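Local coordinates for protein phosphoribosylformylglycinamidine synthase 2 (Thermus thermophilus, PDB 3VIU) that belongs to the AIR synthase-related (PurM-like) family, with two related halves in one chain, and binds adenosine-5'-diphosphate and magnesium, at residues S123-P128 / G158-F163; Y136-V141 / R720-G725; Y162-Y167 / N450-R455; L172-C177 / T538-V543. All blocks are in the same frame, centred on the assembly; numbering follows the deposited sequence.

Contact 1: residues S123-P128 / G158-F163; sequences SLRFGP and GGDLYF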
loop_
_atom_site.group_PDB
_atom_site.type_symbol
_atom_site.label_atom_id
_atom_site.label_comp_id
_atom_site.label_asym_id
_atom_site.label_seq_id
_atom_site.Cartn_x
_atom_site.Cartn_y
_atom_site.Cartn_z
ATOM N N SER A 123 4.244 -3.354 2.746
ATOM C CA SER A 123 4.377 -4.129 1.525
ATOM C C SER A 123 5.877 -4.223 1.268
ATOM O O SER A 123 6.516 -3.241 0.870
ATOM C CB SER A 123 3.661 -3.415 0.377
ATOM O OG SER A 123 3.260 -4.336 -0.622
ATOM N N LEU A 124 6.437 -5.410 1.494
ATOM C CA LEU A 124 7.877 -5.622 1.360
ATOM C C LEU A 124 8.352 -6.619 0.295
ATOM O O LEU A 124 7.763 -7.682 0.089
ATOM C CB LEU A 124 8.441 -6.037 2.724
ATOM C CG LEU A 124 7.949 -5.233 3.930
ATOM C CD1 LEU A 124 8.553 -5.789 5.207
ATOM C CD2 LEU A 124 8.328 -3.763 3.760
ATOM N N ARG A 125 9.455 -6.258 -0.351
ATOM C CA ARG A 125 10.072 -7.065 -1.396
ATOM C C ARG A 125 11.587 -7.073 -1.214
ATOM O O ARG A 125 12.220 -6.026 -1.239
ATOM C CB ARG A 125 9.726 -6.496 -2.777
ATOM C CG ARG A 125 8.231 -6.476 -3.083
ATOM C CD ARG A 125 7.676 -7.893 -3.187
ATOM N NE ARG A 125 6.283 -7.900 -3.613
ATOM C CZ ARG A 125 5.241 -7.797 -2.796
ATOM N NH1 ARG A 125 4.022 -7.807 -3.306
ATOM N NH2 ARG A 125 5.405 -7.703 -1.479
ATOM N N PHE A 126 12.153 -8.264 -1.029
ATOM C CA PHE A 126 13.595 -8.447 -0.862
ATOM C C PHE A 126 14.025 -9.621 -1.745
ATOM O O PHE A 126 13.178 -10.354 -2.271
ATOM C CB PHE A 126 13.927 -8.784 0.593
ATOM C CG PHE A 126 13.474 -7.757 1.575
ATOM C CD1 PHE A 126 13.988 -6.469 1.538
ATOM C CD2 PHE A 126 12.544 -8.083 2.557
ATOM C CE1 PHE A 126 13.583 -5.510 2.474
ATOM C CE2 PHE A 126 12.131 -7.137 3.494
ATOM C CZ PHE A 126 12.653 -5.845 3.454
ATOM N N GLY A 127 15.337 -9.804 -1.895
ATOM C CA GLY A 127 15.848 -10.902 -2.692
ATOM C C GLY A 127 15.559 -12.211 -1.981
ATOM O O GLY A 127 14.869 -12.194 -0.964
ATOM N N PRO A 128 16.067 -13.357 -2.476
ATOM C CA PRO A 128 15.850 -14.681 -1.872
ATOM C C PRO A 128 16.229 -14.692 -0.395
ATOM O O PRO A 128 17.268 -14.169 -0.012
ATOM C CB PRO A 128 16.734 -15.593 -2.715
ATOM C CG PRO A 128 16.718 -14.929 -4.042
ATOM C CD PRO A 128 16.909 -13.475 -3.677
ATOM N N GLY A 158 -1.150 -5.763 9.219
ATOM C CA GLY A 158 -0.940 -6.744 8.176
ATOM C C GLY A 158 -0.101 -6.172 7.061
ATOM O O GLY A 158 0.514 -5.111 7.218
ATOM N N GLY A 159 -0.076 -6.865 5.930
ATOM C CA GLY A 159 0.710 -6.394 4.811
ATOM C C GLY A 159 1.028 -7.513 3.849
ATOM O O GLY A 159 0.314 -8.510 3.799
ATOM N N ASP A 160 2.121 -7.364 3.108
ATOM C CA ASP A 160 2.515 -8.348 2.108
ATOM C C ASP A 160 4.033 -8.447 2.006
ATOM O O ASP A 160 4.704 -7.462 1.718
ATOM C CB ASP A 160 1.910 -7.935 0.765
ATOM C CG ASP A 160 2.213 -8.907 -0.342
ATOM O OD1 ASP A 160 2.021 -10.124 -0.152
ATOM O OD2 ASP A 160 2.629 -8.443 -1.417
ATOM N N LEU A 161 4.561 -9.644 2.250
ATOM C CA LEU A 161 6.001 -9.902 2.200
ATOM C C LEU A 161 6.326 -10.968 1.161
ATOM O O LEU A 161 5.703 -12.029 1.138
ATOM C CB LEU A 161 6.499 -10.367 3.572
ATOM C CG LEU A 161 7.916 -10.956 3.630
ATOM C CD1 LEU A 161 8.970 -9.896 3.277
ATOM C CD2 LEU A 161 8.154 -11.520 5.022
ATOM N N TYR A 162 7.294 -10.683 0.298
ATOM C CA TYR A 162 7.683 -11.633 -0.731
ATOM C C TYR A 162 9.171 -11.559 -1.042
ATOM O O TYR A 162 9.752 -10.470 -1.110
ATOM C CB TYR A 162 6.875 -11.404 -2.008
ATOM C CG TYR A 162 6.864 -12.627 -2.892
ATOM C CD1 TYR A 162 7.889 -12.865 -3.809
ATOM C CD2 TYR A 162 5.889 -13.610 -2.726
ATOM C CE1 TYR A 162 7.951 -14.059 -4.528
ATOM C CE2 TYR A 162 5.940 -14.804 -3.434
ATOM C CZ TYR A 162 6.976 -15.028 -4.329
ATOM O OH TYR A 162 7.058 -16.242 -4.977
ATOM N N PHE A 163 9.796 -12.721 -1.208
ATOM C CA PHE A 163 11.218 -12.768 -1.514
ATOM C C PHE A 163 11.379 -13.147 -2.980
ATOM O O PHE A 163 10.756 -14.103 -3.451
ATOM C CB PHE A 163 11.931 -13.778 -0.614
ATOM C CG PHE A 163 11.829 -13.468 0.853
ATOM C CD1 PHE A 163 10.737 -13.905 1.596
ATOM C CD2 PHE A 163 12.832 -12.747 1.498
ATOM C CE1 PHE A 163 10.647 -13.632 2.966
ATOM C CE2 PHE A 163 12.756 -12.466 2.865
ATOM C CZ PHE A 163 11.660 -12.910 3.604
#
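Strands 123-126 and 158-163 run parallel, their axes 4.7 Å apart and 10° from alignment. Leu-124 N donates to Asp-160 O at 2.7 Å, Tyr-162 N to Leu-124 O at 3.0 Å, and Phe-126 N to Tyr-162 O at 3.3 Å. Arg-125 shares one face of this pair with Ser-123, Asp-160 and Tyr-162. Its chain bends at chi2 (-66°), which folds the guanidinium back along the strands. Arg-125 NH2 then reaches the carbonyl O of Leu-124 at 2.8 Å, from above the carbonyl plane, so that oxygen takes two N-H donors. Arg-125 NH1 forms a salt bridge with Asp-160 OD2. The modelled 2.4 Å between these two atoms is very short, and the place of NH1 is uncertain. Guanidinium and carboxylate planes stand almost perpendicular. Tyr-162 CB lies over one guanidinium face. On the other side of the sheet, Leu-161 CD1 packs on Leu-124 CB at 3.9 Å and crosses Phe-126. The ring edge of Phe-163 meets Gly-127 O, 3.2 Å from CD2. Helix 132-152 covers Leu-124, Phe-126 and Phe-163. Strand, helix and adjacent parallel strand make a classical beta-alpha-beta unit.

Contact 2: residues Y136-V141 / R720-G725; sequences YLLKGV and REVLDG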
loop_
_atom_site.group_PDB
_atom_site.type_symbol
_atom_site.label_atom_id
_atom_site.label_comp_id
_atom_site.label_asym_id
_atom_site.label_seq_id
_atom_site.Cartn_x
_atom_site.Cartn_y
_atom_site.Cartn_z
ATOM N N TYR A 136 19.357 -9.421 6.235
ATOM C CA TYR A 136 19.716 -8.156 6.859
ATOM C C TYR A 136 18.621 -7.098 6.652
ATOM O O TYR A 136 18.123 -6.513 7.610
ATOM C CB TYR A 136 21.045 -7.646 6.286
ATOM C CG TYR A 136 21.483 -6.315 6.855
ATOM C CD1 TYR A 136 22.095 -6.235 8.105
ATOM C CD2 TYR A 136 21.267 -5.132 6.152
ATOM C CE1 TYR A 136 22.478 -5.011 8.643
ATOM C CE2 TYR A 136 21.644 -3.901 6.679
ATOM C CZ TYR A 136 22.250 -3.849 7.926
ATOM O OH TYR A 136 22.614 -2.630 8.459
ATOM N N LEU A 137 18.251 -6.855 5.400
ATOM C CA LEU A 137 17.233 -5.858 5.090
ATOM C C LEU A 137 15.903 -6.148 5.776
ATOM O O LEU A 137 15.247 -5.237 6.278
ATOM C CB LEU A 137 17.044 -5.760 3.572
ATOM C CG LEU A 137 18.258 -5.174 2.843
ATOM C CD1 LEU A 137 18.170 -5.379 1.330
ATOM C CD2 LEU A 137 18.345 -3.705 3.189
ATOM N N LEU A 138 15.513 -7.419 5.800
ATOM C CA LEU A 138 14.262 -7.828 6.428
ATOM C C LEU A 138 14.325 -7.495 7.918
ATOM O O LEU A 138 13.376 -6.953 8.482
ATOM C CB LEU A 138 14.053 -9.333 6.251
ATOM C CG LEU A 138 12.641 -9.936 6.245
ATOM C CD1 LEU A 138 12.725 -11.398 6.703
ATOM C CD2 LEU A 138 11.719 -9.166 7.156
ATOM N N LYS A 139 15.443 -7.819 8.559
ATOM C CA LYS A 139 15.578 -7.534 9.976
ATOM C C LYS A 139 15.514 -6.028 10.185
ATOM O O LYS A 139 14.794 -5.551 11.057
ATOM C CB LYS A 139 16.894 -8.096 10.516
ATOM C CG LYS A 139 16.873 -9.595 10.784
ATOM C CD LYS A 139 18.286 -10.151 10.914
ATOM C CE LYS A 139 18.310 -11.447 11.700
ATOM N NZ LYS A 139 17.431 -12.475 11.106
ATOM N N GLY A 140 16.251 -5.287 9.360
ATOM C CA GLY A 140 16.267 -3.841 9.465
ATOM C C GLY A 140 14.921 -3.136 9.328
ATOM O O GLY A 140 14.521 -2.401 10.238
ATOM N N VAL A 141 14.205 -3.350 8.224
ATOM C CA VAL A 141 12.935 -2.653 8.054
ATOM C C VAL A 141 11.865 -3.045 9.064
ATOM O O VAL A 141 11.122 -2.182 9.512
ATOM C CB VAL A 141 12.343 -2.759 6.584
ATOM C CG1 VAL A 141 13.434 -3.035 5.580
ATOM C CG2 VAL A 141 11.250 -3.785 6.516
ATOM N N ARG A 720 10.326 -17.589 10.836
ATOM C CA ARG A 720 10.700 -17.336 12.216
ATOM C C ARG A 720 12.204 -17.429 12.401
ATOM O O ARG A 720 12.791 -16.604 13.095
ATOM C CB ARG A 720 9.999 -18.309 13.163
ATOM C CG ARG A 720 10.373 -18.100 14.622
ATOM C CD ARG A 720 9.487 -18.897 15.569
ATOM N NE ARG A 720 8.115 -18.394 15.622
ATOM C CZ ARG A 720 7.770 -17.173 16.028
ATOM N NH1 ARG A 720 8.696 -16.304 16.422
ATOM N NH2 ARG A 720 6.490 -16.824 16.046
ATOM N N GLU A 721 12.837 -18.427 11.792
ATOM C CA GLU A 721 14.284 -18.548 11.928
ATOM C C GLU A 721 14.977 -17.478 11.100
ATOM O O GLU A 721 15.921 -16.847 11.571
ATOM C CB GLU A 721 14.764 -19.945 11.523
ATOM C CG GLU A 721 13.822 -20.711 10.622
ATOM C CD GLU A 721 14.114 -22.208 10.609
ATOM O OE1 GLU A 721 13.355 -22.960 9.957
ATOM O OE2 GLU A 721 15.102 -22.634 11.253
ATOM N N VAL A 722 14.499 -17.258 9.877
ATOM C CA VAL A 722 15.081 -16.239 9.012
ATOM C C VAL A 722 15.130 -14.895 9.730
ATOM O O VAL A 722 16.144 -14.202 9.692
ATOM C CB VAL A 722 14.271 -16.071 7.709
ATOM C CG1 VAL A 722 14.765 -14.862 6.926
ATOM C CG2 VAL A 722 14.404 -17.318 6.866
ATOM N N LEU A 723 14.031 -14.540 10.391
ATOM C CA LEU A 723 13.933 -13.276 11.110
ATOM C C LEU A 723 14.620 -13.333 12.469
ATOM O O LEU A 723 15.344 -12.414 12.841
ATOM C CB LEU A 723 12.466 -12.890 11.310
ATOM C CG LEU A 723 12.039 -11.431 11.103
ATOM C CD1 LEU A 723 10.877 -11.120 12.041
ATOM C CD2 LEU A 723 13.201 -10.484 11.371
ATOM N N ASP A 724 14.388 -14.407 13.216
ATOM C CA ASP A 724 14.990 -14.547 14.536
ATOM C C ASP A 724 16.000 -15.694 14.587
ATOM O O ASP A 724 15.940 -16.547 15.473
ATOM C CB ASP A 724 13.900 -14.769 15.591
ATOM C CG ASP A 724 12.807 -13.714 15.538
ATOM O OD1 ASP A 724 13.129 -12.509 15.569
ATOM O OD2 ASP A 724 11.618 -14.090 15.467
ATOM N N GLY A 725 16.928 -15.709 13.635
ATOM C CA GLY A 725 17.940 -16.753 13.601
ATOM C C GLY A 725 19.196 -16.339 12.850
ATOM O O GLY A 725 19.457 -15.119 12.744
#
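Lys-139 lays its aliphatic chain over Leu-723, with CG 3.8 Å from Leu-723 CD2. The two side chains slide past each other in opposite directions. The lysine chain is extended as far as CE, then bends at chi4 (57°). That bend turns the ammonium group onto the backbone at the end of helix 708-723. Lys-139 NZ donates to Leu-723 O at 2.7 Å, approaching from well above the carbonyl plane. Val-722 O is slightly closer, 2.6 Å from Lys-139 NZ, but the angle there is too poor for a hydrogen bond. The contact thus joins the side of helix 132-152, the helix of a beta-alpha-beta unit in the first half of the protein, to the last turn of the C-terminal helix. Backbone carbonyls gather at such a helix end, and a positive charge is probably favoured there. Asp-724 is the first residue to leave helical angles, although its N still bonds Arg-720 O at 2.7 Å. Its carboxylate forms a salt bridge with Arg-413. Deeper in, Leu-138 supplies the apolar part. Its CD1 touches Val-722 CG1 at 4.0 Å, the two side chains crossing at about a right angle. Leu-138 CD1 is also 4.5 Å from Leu-723 CG. Val-410 of helix 408-411 packs on Leu-723 as well.

Contact 3: residues Y162-Y167 / N450-R455; sequences YFHEGY and NPRYSR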
loop_
_atom_site.group_PDB
_atom_site.type_symbol
_atom_site.label_atom_id
_atom_site.label_comp_id
_atom_site.label_asym_id
_atom_site.label_seq_id
_atom_site.Cartn_x
_atom_site.Cartn_y
_atom_site.Cartn_z
ATOM N N TYR A 162 7.294 -10.683 0.298
ATOM C CA TYR A 162 7.683 -11.633 -0.731
ATOM C C TYR A 162 9.171 -11.559 -1.042
ATOM O O TYR A 162 9.752 -10.470 -1.110
ATOM C CB TYR A 162 6.875 -11.404 -2.008
ATOM C CG TYR A 162 6.864 -12.627 -2.892
ATOM C CD1 TYR A 162 7.889 -12.865 -3.809
ATOM C CD2 TYR A 162 5.889 -13.610 -2.726
ATOM C CE1 TYR A 162 7.951 -14.059 -4.528
ATOM C CE2 TYR A 162 5.940 -14.804 -3.434
ATOM C CZ TYR A 162 6.976 -15.028 -4.329
ATOM O OH TYR A 162 7.058 -16.242 -4.977
ATOM N N PHE A 163 9.796 -12.721 -1.208
ATOM C CA PHE A 163 11.218 -12.768 -1.514
ATOM C C PHE A 163 11.379 -13.147 -2.980
ATOM O O PHE A 163 10.756 -14.103 -3.451
ATOM C CB PHE A 163 11.931 -13.778 -0.614
ATOM C CG PHE A 163 11.829 -13.468 0.853
ATOM C CD1 PHE A 163 10.737 -13.905 1.596
ATOM C CD2 PHE A 163 12.832 -12.747 1.498
ATOM C CE1 PHE A 163 10.647 -13.632 2.966
ATOM C CE2 PHE A 163 12.756 -12.466 2.865
ATOM C CZ PHE A 163 11.660 -12.910 3.604
ATOM N N HIS A 164 12.216 -12.403 -3.703
ATOM C CA HIS A 164 12.394 -12.667 -5.123
ATOM C C HIS A 164 13.718 -12.155 -5.695
ATOM O O HIS A 164 14.249 -11.119 -5.284
ATOM C CB HIS A 164 11.201 -12.061 -5.886
ATOM C CG HIS A 164 11.122 -12.450 -7.331
ATOM N ND1 HIS A 164 11.936 -11.900 -8.300
ATOM C CD2 HIS A 164 10.297 -13.308 -7.978
ATOM C CE1 HIS A 164 11.611 -12.398 -9.481
ATOM N NE2 HIS A 164 10.618 -13.254 -9.313
ATOM N N GLU A 165 14.220 -12.915 -6.659
ATOM C CA GLU A 165 15.465 -12.656 -7.371
ATOM C C GLU A 165 15.552 -11.244 -7.943
ATOM O O GLU A 165 16.598 -10.599 -7.860
ATOM C CB GLU A 165 15.608 -13.712 -8.486
ATOM C CG GLU A 165 16.489 -13.356 -9.676
ATOM C CD GLU A 165 15.779 -12.524 -10.735
ATOM O OE1 GLU A 165 14.665 -12.901 -11.159
ATOM O OE2 GLU A 165 16.352 -11.494 -11.160
ATOM N N GLY A 166 14.450 -10.766 -8.511
ATOM C CA GLY A 166 14.444 -9.442 -9.108
ATOM C C GLY A 166 14.586 -8.263 -8.157
ATOM O O GLY A 166 14.714 -7.119 -8.597
ATOM N N TYR A 167 14.580 -8.527 -6.857
ATOM C CA TYR A 167 14.680 -7.459 -5.877
ATOM C C TYR A 167 16.022 -7.444 -5.163
ATOM O O TYR A 167 16.231 -6.641 -4.252
ATOM C CB TYR A 167 13.559 -7.594 -4.837
ATOM C CG TYR A 167 12.149 -7.481 -5.391
ATOM C CD1 TYR A 167 11.669 -6.280 -5.915
ATOM C CD2 TYR A 167 11.279 -8.574 -5.347
ATOM C CE1 TYR A 167 10.349 -6.169 -6.378
ATOM C CE2 TYR A 167 9.962 -8.474 -5.806
ATOM C CZ TYR A 167 9.501 -7.275 -6.317
ATOM O OH TYR A 167 8.195 -7.194 -6.745
ATOM N N ASN A 450 1.586 -9.900 -6.869
ATOM C CA ASN A 450 2.349 -11.110 -7.097
ATOM C C ASN A 450 3.458 -10.787 -8.107
ATOM O O ASN A 450 3.195 -10.570 -9.282
ATOM C CB ASN A 450 1.393 -12.183 -7.633
ATOM C CG ASN A 450 2.076 -13.518 -7.886
ATOM O OD1 ASN A 450 1.502 -14.574 -7.603
ATOM N ND2 ASN A 450 3.292 -13.483 -8.432
ATOM N N PRO A 451 4.719 -10.761 -7.653
ATOM C CA PRO A 451 5.853 -10.455 -8.537
ATOM C C PRO A 451 6.099 -11.415 -9.693
ATOM O O PRO A 451 6.573 -10.995 -10.750
ATOM C CB PRO A 451 7.034 -10.388 -7.574
ATOM C CG PRO A 451 6.646 -11.331 -6.504
ATOM C CD PRO A 451 5.185 -11.020 -6.281
ATOM N N ARG A 452 5.786 -12.695 -9.505
ATOM C CA ARG A 452 5.987 -13.682 -10.567
ATOM C C ARG A 452 5.057 -13.383 -11.739
ATOM O O ARG A 452 5.493 -13.324 -12.884
ATOM C CB ARG A 452 5.751 -15.095 -10.026
ATOM C CG ARG A 452 6.677 -15.451 -8.869
ATOM C CD ARG A 452 6.562 -16.910 -8.466
ATOM N NE ARG A 452 7.510 -17.269 -7.408
ATOM C CZ ARG A 452 8.834 -17.182 -7.517
ATOM N NH1 ARG A 452 9.385 -16.739 -8.637
ATOM N NH2 ARG A 452 9.611 -17.557 -6.513
ATOM N N TYR A 453 3.778 -13.174 -11.446
ATOM C CA TYR A 453 2.795 -12.839 -12.477
ATOM C C TYR A 453 3.215 -11.526 -13.148
ATOM O O TYR A 453 3.230 -11.404 -14.378
ATOM C CB TYR A 453 1.413 -12.605 -11.860
ATOM C CG TYR A 453 0.771 -13.781 -11.159
ATOM C CD1 TYR A 453 -0.491 -13.649 -10.575
ATOM C CD2 TYR A 453 1.386 -15.032 -11.121
ATOM C CE1 TYR A 453 -1.128 -14.726 -9.974
ATOM C CE2 TYR A 453 0.756 -16.114 -10.527
ATOM C CZ TYR A 453 -0.500 -15.955 -9.956
ATOM O OH TYR A 453 -1.132 -17.026 -9.375
ATOM N N SER A 454 3.551 -10.548 -12.313
ATOM C CA SER A 454 3.925 -9.218 -12.769
ATOM C C SER A 454 5.180 -9.156 -13.651
ATOM O O SER A 454 5.212 -8.422 -14.640
ATOM C CB SER A 454 4.055 -8.298 -11.546
ATOM O OG SER A 454 2.840 -8.262 -10.786
ATOM N N ARG A 455 6.206 -9.928 -13.311
ATOM C CA ARG A 455 7.428 -9.943 -14.103
ATOM C C ARG A 455 7.154 -10.514 -15.496
ATOM O O ARG A 455 7.611 -9.969 -16.495
ATOM C CB ARG A 455 8.509 -10.762 -13.374
ATOM C CG ARG A 455 9.618 -11.370 -14.251
ATOM C CD ARG A 455 10.379 -10.346 -15.078
ATOM N NE ARG A 455 11.188 -9.429 -14.279
ATOM C CZ ARG A 455 12.198 -9.801 -13.498
ATOM N NH1 ARG A 455 12.880 -8.890 -12.816
ATOM N NH2 ARG A 455 12.521 -11.081 -13.385
HETATM O O HOH W 1 12.243 -16.650 -4.775
#
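The end of strand 156-163 and the short 3-10 segment 165-167 meet the first turn of helix 451-456, which belongs to the second PurM-like half. Asn-450 sits at the N-cap position, and its carbonyl O accepts from both N and OG of Ser-454. Pro-451, in the first turn, packs between two tyrosines. Its CG comes within 3.3 Å of Tyr-162 CD1 over one ring face. Its CD makes a CH-pi contact there, 4.2 Å from the ring centroid. Pro-451 CB meets the edge of Tyr-167, 3.5 Å from OH, a hydroxyl that is hydrogen-bonded to Thr-538. Arg-452 stretches out from CG to NE and crosses the tip of Tyr-162. Arg-452 NE is 2.7 Å from Tyr-162 OH, but at 116° the bond is weak. The stronger partner of that hydroxyl is Glu-578, by a hydrogen bond. Ring and guanidinium stand 82° apart. The stronger partner of the arginine is Glu-587, which also bonds His-164 NE2. Gly-166 N donates to His-164 ND1 at 2.8 Å and fixes the imidazole. These two bonds are consistent with a proton on NE2. At the outer end, Glu-165 OE1 forms a salt bridge with Arg-455 NH2 at 3.6 Å, in the guanidinium plane. The whole is an interdomain contact: a strand end and the loop after it, packed on a helix N-terminus of the other PurM-like half.

Contact 4: residues L172-C177 / T538-V543; sequences LVNAMC and TAMVGV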
loop_
_atom_site.group_PDB
_atom_site.type_symbol
_atom_site.label_atom_id
_atom_site.label_comp_id
_atom_site.label_asym_id
_atom_site.label_seq_id
_atom_site.Cartn_x
_atom_site.Cartn_y
_atom_site.Cartn_z
ATOM N N LEU A 172 12.140 -3.255 -1.942
ATOM C CA LEU A 172 11.019 -2.337 -1.888
ATOM C C LEU A 172 10.421 -2.283 -0.498
ATOM O O LEU A 172 10.272 -3.303 0.172
ATOM C CB LEU A 172 9.928 -2.747 -2.880
ATOM C CG LEU A 172 10.227 -2.752 -4.380
ATOM C CD1 LEU A 172 8.949 -3.082 -5.124
ATOM C CD2 LEU A 172 10.764 -1.401 -4.827
ATOM N N VAL A 173 10.085 -1.078 -0.068
ATOM C CA VAL A 173 9.462 -0.882 1.226
ATOM C C VAL A 173 8.375 0.169 1.060
ATOM O O VAL A 173 8.660 1.362 0.917
ATOM C CB VAL A 173 10.471 -0.407 2.283
ATOM C CG1 VAL A 173 9.776 -0.283 3.631
ATOM C CG2 VAL A 173 11.643 -1.379 2.360
ATOM N N ASN A 174 7.129 -0.286 1.043
ATOM C CA ASN A 174 5.986 0.609 0.907
ATOM C C ASN A 174 5.139 0.500 2.171
ATOM O O ASN A 174 4.947 -0.595 2.710
ATOM C CB ASN A 174 5.143 0.220 -0.310
ATOM C CG ASN A 174 5.774 0.648 -1.628
ATOM O OD1 ASN A 174 6.992 0.543 -1.821
ATOM N ND2 ASN A 174 4.940 1.118 -2.554
ATOM N N ALA A 175 4.641 1.627 2.657
ATOM C CA ALA A 175 3.814 1.602 3.852
ATOM C C ALA A 175 2.453 2.214 3.567
ATOM O O ALA A 175 2.345 3.299 2.993
ATOM C CB ALA A 175 4.500 2.349 4.986
HETATM N N MSE A 176 1.409 1.504 3.965
HETATM C CA MSE A 176 0.056 1.978 3.765
HETATM C C MSE A 176 -0.505 2.372 5.125
HETATM O O MSE A 176 -0.193 1.741 6.132
HETATM C CB MSE A 176 -0.788 0.867 3.150
HETATM C CG MSE A 176 -2.220 1.248 2.860
HETATM SE SE MSE A 176 -3.178 -0.297 2.163
HETATM C CE MSE A 176 -4.990 0.379 2.245
ATOM N N CYS A 177 -1.318 3.424 5.159
ATOM C CA CYS A 177 -1.910 3.851 6.411
ATOM C C CYS A 177 -3.415 4.123 6.323
ATOM O O CYS A 177 -3.905 4.672 5.344
ATOM C CB CYS A 177 -1.188 5.090 6.937
ATOM S SG CYS A 177 -1.761 5.611 8.578
ATOM N N THR A 538 5.970 -3.726 -9.977
ATOM C CA THR A 538 5.251 -3.932 -8.734
ATOM C C THR A 538 4.186 -2.896 -8.400
ATOM O O THR A 538 4.490 -1.770 -8.001
ATOM C CB THR A 538 6.243 -4.018 -7.555
ATOM O OG1 THR A 538 7.160 -5.089 -7.785
ATOM C CG2 THR A 538 5.511 -4.287 -6.257
ATOM N N ALA A 539 2.930 -3.287 -8.564
ATOM C CA ALA A 539 1.822 -2.412 -8.233
ATOM C C ALA A 539 1.217 -2.967 -6.947
ATOM O O ALA A 539 0.453 -3.936 -6.973
ATOM C CB ALA A 539 0.787 -2.409 -9.354
HETATM N N MSE A 540 1.580 -2.365 -5.822
HETATM C CA MSE A 540 1.051 -2.794 -4.539
HETATM C C MSE A 540 -0.286 -2.110 -4.338
HETATM O O MSE A 540 -0.362 -0.917 -4.069
HETATM C CB MSE A 540 2.042 -2.449 -3.434
HETATM C CG MSE A 540 3.315 -3.267 -3.564
HETATM SE SE MSE A 540 4.857 -2.495 -2.685
HETATM C CE MSE A 540 5.856 -4.135 -2.365
ATOM N N VAL A 541 -1.343 -2.892 -4.503
ATOM C CA VAL A 541 -2.708 -2.413 -4.395
ATOM C C VAL A 541 -3.306 -2.567 -3.010
ATOM O O VAL A 541 -3.387 -3.670 -2.476
ATOM C CB VAL A 541 -3.611 -3.157 -5.398
ATOM C CG1 VAL A 541 -5.050 -2.659 -5.293
ATOM C CG2 VAL A 541 -3.067 -2.963 -6.813
ATOM N N GLY A 542 -3.726 -1.441 -2.442
ATOM C CA GLY A 542 -4.342 -1.440 -1.134
ATOM C C GLY A 542 -5.815 -1.144 -1.329
ATOM O O GLY A 542 -6.175 -0.193 -2.029
ATOM N N VAL A 543 -6.667 -1.967 -0.728
ATOM C CA VAL A 543 -8.101 -1.789 -0.848
ATOM C C VAL A 543 -8.769 -1.661 0.509
ATOM O O VAL A 543 -8.463 -2.403 1.440
ATOM C CB VAL A 543 -8.761 -2.978 -1.591
ATOM C CG1 VAL A 543 -10.287 -2.887 -1.468
ATOM C CG2 VAL A 543 -8.348 -2.973 -3.054
#
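Strands 172-177 and 538-543 come from two sheets with the same strand order, one in each PurM N-like region, and pack through their side chains. They run nearly parallel, but their axes are 9.2 Å apart, twice the spacing of strands within a sheet. The arrangement is consistent with the paired N-terminal domains of a PurM dimer, here within one chain. Leu-172 comes first. Its CG is anti to the carbonyl carbon (chi1 -63°), and it meets Thr-538 tip to tip. Leu-172 CD1 lies 3.8 Å from Thr-538 CB and 4.3 Å from Met-540 CE. Val-173 points away and packs on Leu-124 of the neighbouring strand. Asn-174 turns back to the interface and crosses Met-540 obliquely. The selenium of Met-540, modelled as selenomethionine, sits 3.4 Å from Asn-174 CG. An extended chain beyond CG carries it there. Met-540 also rests on Ser-123 and Arg-125, so it spans two strands of the opposing sheet. The side chain of Asn-174 is about 6 Å from a bound phosphate ion, probably from the crystallisation liquor, and about 9 Å from the adenosine-5'-diphosphate. Met-176, also selenomethionine, has CG anti to the backbone N (chi1 -179°) and is straight to its end. It lies against the backbone of Gly-542, where no side chain intervenes: Met-176 SE is 3.7 Å, and its CE 3.9 Å, from Gly-542 CA.

In the fold
Contacts 1, 3 and 4 are buried, whereas contact 2 lies toward the surface. Contact 1 is internal to the first sheet and rests mainly on backbone bonds, with a salt bridge on one face and apolar packing on the other. Contacts 3 and 4 join that sheet to the second PurM-like half: contact 4 by apolar and selenium packing near the centre of the chain, contact 3 by proline, aromatic and charged groups. Contacts 1 and 3 share Tyr-162 and Phe-163. Tyr-167 ties contact 3 to contact 4. Met-540 CE packs on Arg-125 CG, 3.4 Å away, linking contacts 4 and 1. Contact 2 joins the C-terminal helix to helix 132-152, which packs on contact 1 through Leu-137, Leu-138 and Val-141.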